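Local atomic coordinates of MdcC (Pseudomonas fluorescens, PDB entry 5VIT), a protein that probably serves as the acyl carrier subunit of malonate decarboxylase, holding acetyl and malonyl thioesters on a coenzyme A-derived prosthetic group during turnover. Residues F6-G11 / G38-Q43; D27-L32 / D74-G79. All blocks are in the same frame, centred on the assembly; numbering follows the deposited sequence.

Contact 1. Residues F6-G11 / G38-Q43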
loop_
_atom_site.group_PDB
_atom_site.type_symbol
_atom_site.label_atom_id
_atom_site.label_comp_id
_atom_site.label_asym_id
_atom_site.label_seq_id
_atom_site.Cartn_x
_atom_site.Cartn_y
_atom_site.Cartn_z
ATOM N N PHE B 6 14.977 -0.182 25.585
ATOM C CA PHE B 6 13.559 0.000 25.324
ATOM C C PHE B 6 12.814 -1.160 25.927
ATOM O O PHE B 6 13.370 -2.238 26.099
ATOM C CB PHE B 6 13.266 0.090 23.819
ATOM C CG PHE B 6 14.028 1.178 23.121
ATOM C CD1 PHE B 6 15.339 0.976 22.727
ATOM C CD2 PHE B 6 13.436 2.399 22.866
ATOM C CE1 PHE B 6 16.047 1.974 22.105
ATOM C CE2 PHE B 6 14.135 3.399 22.229
ATOM C CZ PHE B 6 15.445 3.181 21.837
ATOM N N GLU B 7 11.547 -0.937 26.244
ATOM C CA GLU B 7 10.727 -2.003 26.780
ATOM C C GLU B 7 9.288 -1.863 26.303
ATOM O O GLU B 7 8.745 -0.761 26.189
ATOM C CB GLU B 7 10.814 -2.017 28.305
ATOM C CG GLU B 7 10.014 -3.127 28.944
ATOM C CD GLU B 7 10.270 -3.229 30.428
ATOM O OE1 GLU B 7 9.313 -3.550 31.168
ATOM O OE2 GLU B 7 11.431 -2.995 30.846
ATOM N N PHE B 8 8.679 -2.993 25.991
ATOM C CA PHE B 8 7.359 -2.983 25.404
ATOM C C PHE B 8 6.549 -4.103 25.978
ATOM O O PHE B 8 7.114 -5.111 26.407
ATOM C CB PHE B 8 7.438 -3.101 23.875
ATOM C CG PHE B 8 8.049 -1.904 23.227
ATOM C CD1 PHE B 8 9.397 -1.886 22.908
ATOM C CD2 PHE B 8 7.283 -0.774 22.981
ATOM C CE1 PHE B 8 9.959 -0.772 22.342
ATOM C CE2 PHE B 8 7.845 0.344 22.408
ATOM C CZ PHE B 8 9.183 0.346 22.094
ATOM N N PRO B 9 5.218 -3.925 26.002
ATOM C CA PRO B 9 4.315 -5.004 26.409
ATOM C C PRO B 9 4.389 -6.145 25.411
ATOM O O PRO B 9 4.361 -5.904 24.203
ATOM C CB PRO B 9 2.935 -4.334 26.404
ATOM C CG PRO B 9 3.083 -3.185 25.450
ATOM C CD PRO B 9 4.489 -2.693 25.657
ATOM N N ALA B 10 4.495 -7.372 25.908
ATOM C CA ALA B 10 4.580 -8.532 25.026
ATOM C C ALA B 10 3.746 -9.692 25.568
ATOM O O ALA B 10 3.150 -9.594 26.632
ATOM C CB ALA B 10 6.031 -8.950 24.840
ATOM N N GLY B 11 3.695 -10.783 24.820
ATOM C CA GLY B 11 2.912 -11.936 25.210
ATOM C C GLY B 11 3.782 -12.975 25.884
ATOM O O GLY B 11 4.575 -12.652 26.772
ATOM N N GLY B 38 5.034 -11.212 29.117
ATOM C CA GLY B 38 4.482 -9.877 29.220
ATOM C C GLY B 38 5.427 -8.741 28.837
ATOM O O GLY B 38 5.004 -7.583 28.756
ATOM N N LYS B 39 6.698 -9.062 28.590
ATOM C CA LYS B 39 7.714 -8.030 28.411
ATOM C C LYS B 39 8.691 -8.284 27.245
ATOM O O LYS B 39 9.183 -9.392 27.040
ATOM C CB LYS B 39 8.497 -7.873 29.710
ATOM C CG LYS B 39 9.217 -6.563 29.833
ATOM C CD LYS B 39 10.111 -6.541 31.065
ATOM C CE LYS B 39 9.311 -6.689 32.339
ATOM N NZ LYS B 39 10.196 -6.508 33.521
ATOM N N LEU B 40 8.957 -7.238 26.478
ATOM C CA LEU B 40 9.952 -7.288 25.418
ATOM C C LEU B 40 11.023 -6.269 25.731
ATOM O O LEU B 40 10.744 -5.064 25.739
ATOM C CB LEU B 40 9.326 -6.988 24.064
ATOM C CG LEU B 40 10.282 -6.876 22.877
ATOM C CD1 LEU B 40 10.709 -8.247 22.382
ATOM C CD2 LEU B 40 9.614 -6.104 21.766
ATOM N N SER B 41 12.236 -6.748 26.004
ATOM C CA SER B 41 13.352 -5.868 26.362
ATOM C C SER B 41 14.315 -5.724 25.199
ATOM O O SER B 41 14.805 -6.714 24.680
ATOM C CB SER B 41 14.105 -6.403 27.589
ATOM O OG SER B 41 13.325 -6.278 28.763
ATOM N N ILE B 42 14.593 -4.487 24.807
ATOM C CA ILE B 42 15.463 -4.228 23.668
ATOM C C ILE B 42 16.622 -3.335 24.068
ATOM O O ILE B 42 16.433 -2.262 24.653
ATOM C CB ILE B 42 14.707 -3.561 22.503
ATOM C CG1 ILE B 42 13.531 -4.435 22.044
ATOM C CG2 ILE B 42 15.668 -3.264 21.355
ATOM C CD1 ILE B 42 12.552 -3.727 21.112
ATOM N N GLN B 43 17.823 -3.807 23.763
ATOM C CA GLN B 43 19.038 -3.034 23.942
ATOM C C GLN B 43 19.579 -2.656 22.567
ATOM O O GLN B 43 19.710 -3.520 21.700
ATOM C CB GLN B 43 20.067 -3.845 24.715
ATOM C CG GLN B 43 21.275 -3.076 25.134
ATOM C CD GLN B 43 21.138 -2.548 26.536
ATOM O OE1 GLN B 43 20.032 -2.512 27.105
ATOM N NE2 GLN B 43 22.266 -2.167 27.126
#
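Glu7 CG stands anti to the backbone N (chi1 -178°), and the extended chain beyond it carries the carboxylate across Lys39 CG and CD, while a bend at the third torsion of Lys39 (chi3 -62°) sets only where CE goes. Glu7 OE1 is 3.1 Å from Lys39 CD, whereas Glu7 OE1 and Lys39 NZ are 3.9 Å apart, a long salt bridge, the nearer contact of OE1 being with the methylenes. On the other face of the sheet, Phe6 and Phe8 lie with Leu40 and Ile42. Phe6 pairs with Ile42 through CB to CB (4.1 Å), and CD1 of the Phe8 ring meets Ile42 CD1 at 4.1 Å, an oblique approach to the ring. At the strand end, Ala10 CB sits 3.9 Å from Leu40 CB.

The N-to-C axes of the short strands 6-9 and 39-43 make 162°, close to antiparallel, and paired bonds link Phe6 with Ile42 and Phe8 with Leu40; Phe6 N to Ile42 O is 2.7 Å. Beyond them the pairing changes character, for Ala10 N reaches Gly38 O at 2.9 Å from above the carbonyl plane. Gly38 N then returns a bond to Gly11 O (2.8 Å), and Gly38 has a positive phi, a conformation that favours glycine.

The Phe6 and Phe8 rings meet Phe59 and Phe63, respectively, edge-to-face, so helix 52-62 and the loop after it pack against the apolar face. This is antiparallel pairing of an outermost strand of the chain's mixed beta sheet, in a two-layer alpha/beta fold.

Contact 2. Residues D27-L32 / D74-G79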
loop_
_atom_site.group_PDB
_atom_site.type_symbol
_atom_site.label_atom_id
_atom_site.label_comp_id
_atom_site.label_asym_id
_atom_site.label_seq_id
_atom_site.Cartn_x
_atom_site.Cartn_y
_atom_site.Cartn_z
ATOM N N ASP B 27 24.678 -1.084 8.273
ATOM C CA ASP B 27 23.963 -2.325 8.574
ATOM C C ASP B 27 23.915 -2.553 10.086
ATOM O O ASP B 27 24.507 -1.790 10.850
ATOM C CB ASP B 27 24.633 -3.517 7.860
ATOM C CG ASP B 27 23.696 -4.703 7.685
ATOM O OD1 ASP B 27 24.124 -5.721 7.092
ATOM O OD2 ASP B 27 22.535 -4.628 8.144
ATOM N N LEU B 28 23.215 -3.604 10.511
ATOM C CA LEU B 28 23.129 -3.953 11.929
ATOM C C LEU B 28 22.978 -5.458 12.080
ATOM O O LEU B 28 22.529 -6.133 11.151
ATOM C CB LEU B 28 21.940 -3.251 12.598
ATOM C CG LEU B 28 20.548 -3.794 12.244
ATOM C CD1 LEU B 28 19.516 -3.288 13.233
ATOM C CD2 LEU B 28 20.117 -3.423 10.774
ATOM N N GLU B 29 23.330 -5.987 13.249
ATOM C CA GLU B 29 22.939 -7.353 13.586
ATOM C C GLU B 29 21.888 -7.310 14.680
ATOM O O GLU B 29 21.846 -6.372 15.464
ATOM C CB GLU B 29 24.133 -8.198 14.040
ATOM C CG GLU B 29 24.667 -7.818 15.427
ATOM C CD GLU B 29 25.886 -8.645 15.846
ATOM O OE1 GLU B 29 26.431 -8.389 16.947
ATOM O OE2 GLU B 29 26.299 -9.552 15.080
ATOM N N VAL B 30 21.037 -8.327 14.733
ATOM C CA VAL B 30 20.017 -8.395 15.758
ATOM C C VAL B 30 20.029 -9.794 16.377
ATOM O O VAL B 30 19.921 -10.798 15.669
ATOM C CB VAL B 30 18.605 -8.052 15.191
ATOM C CG1 VAL B 30 17.559 -8.178 16.269
ATOM C CG2 VAL B 30 18.579 -6.630 14.621
ATOM N N LEU B 31 20.198 -9.850 17.695
ATOM C CA LEU B 31 20.107 -11.106 18.438
ATOM C C LEU B 31 18.716 -11.188 19.041
ATOM O O LEU B 31 18.255 -10.225 19.651
ATOM C CB LEU B 31 21.156 -11.182 19.552
ATOM C CG LEU B 31 22.671 -11.322 19.349
ATOM C CD1 LEU B 31 23.030 -12.747 18.999
ATOM C CD2 LEU B 31 23.239 -10.335 18.336
ATOM N N LEU B 32 18.036 -12.312 18.872
ATOM C CA LEU B 32 16.709 -12.467 19.452
ATOM C C LEU B 32 16.633 -13.769 20.241
ATOM O O LEU B 32 16.850 -14.840 19.681
ATOM C CB LEU B 32 15.619 -12.434 18.367
ATOM C CG LEU B 32 15.626 -11.249 17.399
ATOM C CD1 LEU B 32 16.440 -11.556 16.118
ATOM C CD2 LEU B 32 14.206 -10.850 17.068
ATOM N N ASP B 74 18.890 -7.904 21.349
ATOM C CA ASP B 74 20.117 -7.133 21.403
ATOM C C ASP B 74 20.492 -6.682 19.987
ATOM O O ASP B 74 20.621 -7.495 19.062
ATOM C CB ASP B 74 21.229 -7.959 22.040
ATOM C CG ASP B 74 22.267 -7.105 22.732
ATOM O OD1 ASP B 74 22.320 -5.877 22.466
ATOM O OD2 ASP B 74 23.045 -7.672 23.529
ATOM N N ILE B 75 20.643 -5.375 19.824
ATOM C CA ILE B 75 20.915 -4.802 18.519
ATOM C C ILE B 75 22.273 -4.122 18.520
ATOM O O ILE B 75 22.598 -3.382 19.452
ATOM C CB ILE B 75 19.820 -3.794 18.120
ATOM C CG1 ILE B 75 18.510 -4.525 17.833
ATOM C CG2 ILE B 75 20.259 -2.965 16.922
ATOM C CD1 ILE B 75 17.345 -3.608 17.637
ATOM N N HIS B 76 23.071 -4.396 17.487
ATOM C CA HIS B 76 24.333 -3.691 17.276
ATOM C C HIS B 76 24.267 -3.059 15.912
ATOM O O HIS B 76 24.366 -3.749 14.892
ATOM C CB HIS B 76 25.542 -4.638 17.395
ATOM C CG HIS B 76 25.619 -5.353 18.710
ATOM N ND1 HIS B 76 25.667 -6.729 18.812
ATOM C CD2 HIS B 76 25.651 -4.881 19.983
ATOM C CE1 HIS B 76 25.726 -7.074 20.086
ATOM N NE2 HIS B 76 25.708 -5.972 20.818
ATOM N N ASP B 77 24.077 -1.744 15.903
ATOM C CA ASP B 77 23.878 -0.993 14.677
ATOM C C ASP B 77 25.042 -0.071 14.309
ATOM O O ASP B 77 25.521 0.717 15.126
ATOM C CB ASP B 77 22.602 -0.151 14.772
ATOM C CG ASP B 77 22.509 0.854 13.653
ATOM O OD1 ASP B 77 22.101 0.450 12.555
ATOM O OD2 ASP B 77 22.872 2.037 13.850
ATOM N N PHE B 78 25.464 -0.164 13.053
ATOM C CA PHE B 78 26.514 0.687 12.493
ATOM C C PHE B 78 25.878 1.600 11.426
ATOM O O PHE B 78 26.293 1.617 10.264
ATOM C CB PHE B 78 27.641 -0.192 11.904
ATOM C CG PHE B 78 28.929 0.535 11.593
ATOM C CD1 PHE B 78 29.056 1.913 11.764
ATOM C CD2 PHE B 78 30.029 -0.182 11.114
ATOM C CE1 PHE B 78 30.248 2.565 11.469
ATOM C CE2 PHE B 78 31.225 0.463 10.805
ATOM C CZ PHE B 78 31.338 1.840 10.989
ATOM N N GLY B 79 24.845 2.333 11.819
ATOM C CA GLY B 79 24.271 3.349 10.944
ATOM C C GLY B 79 23.344 2.891 9.827
ATOM O O GLY B 79 23.272 3.519 8.771
#
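Glu29 and His76 lie side by side and point the same way, their carboxylate and imidazole planes 50° apart. His76 ND1 donates to Glu29 OE1 over 2.6 Å, with an N-H...O angle of 152°. The oxygen offers its anti lone pair and lies slightly out of the ring plane. Glu29 CG stands between its own backbone N and carbonyl carbon (chi1 72°), and the extended chain beyond it runs beside the ring, with Glu29 CG 3.8 Å from His76 CB. An alanine here would probably leave His76 ND1 without this acceptor and the imidazole freer to turn about its CB-CG bond.

Paired backbone bonds join Glu29 with His76 and Leu31 with Asp74, marking an antiparallel pair inside the mixed sheet, strand 71-78 having strand 39-46 as its parallel neighbour on the other side. Ser25, the predicted attachment site of the prosthetic group, which is absent from this structure, lies two residues before Asp27.

On the opposite face, Val30 and Ile75 also run alongside each other, Val30 CG2 to Ile75 CG1 being 3.8 Å. Leu28 instead approaches Ile75 at a slant, its CD1 3.8 Å from Ile75 CG2, while Val84 and Arg88 of helix 82-96 cover Leu28. Next to it, Asp77 is buried but well satisfied: OD2 accepts from Gly79 N at 2.8 Å, an Asx turn, and is hydrogen-bonded to Thr46 OG1, while OD1 takes Ala80 N.

From the N terminus, after segment 6-11 the chain runs through strands 18-21 and 27-34; residues 27-32 open contact 2 within that excursion, and 38-43 then closes contact 1 over 26 intervening residues. Helix 52-62 follows before 74-79 returns to close contact 2, a span of 41 residues. The segments alternate, so the two closures cross rather than nest. Their centres are about 17 Å apart, on opposite sides of the chain's centre, yet they meet where strands 39-46 and 71-78 run parallel: Gln43 O is 2.8 Å from Ile75 N, a probable hydrogen bond. Contact 1 thus ties the N-terminal strand to the sheet, and contact 2 joins strand 27-34 to it.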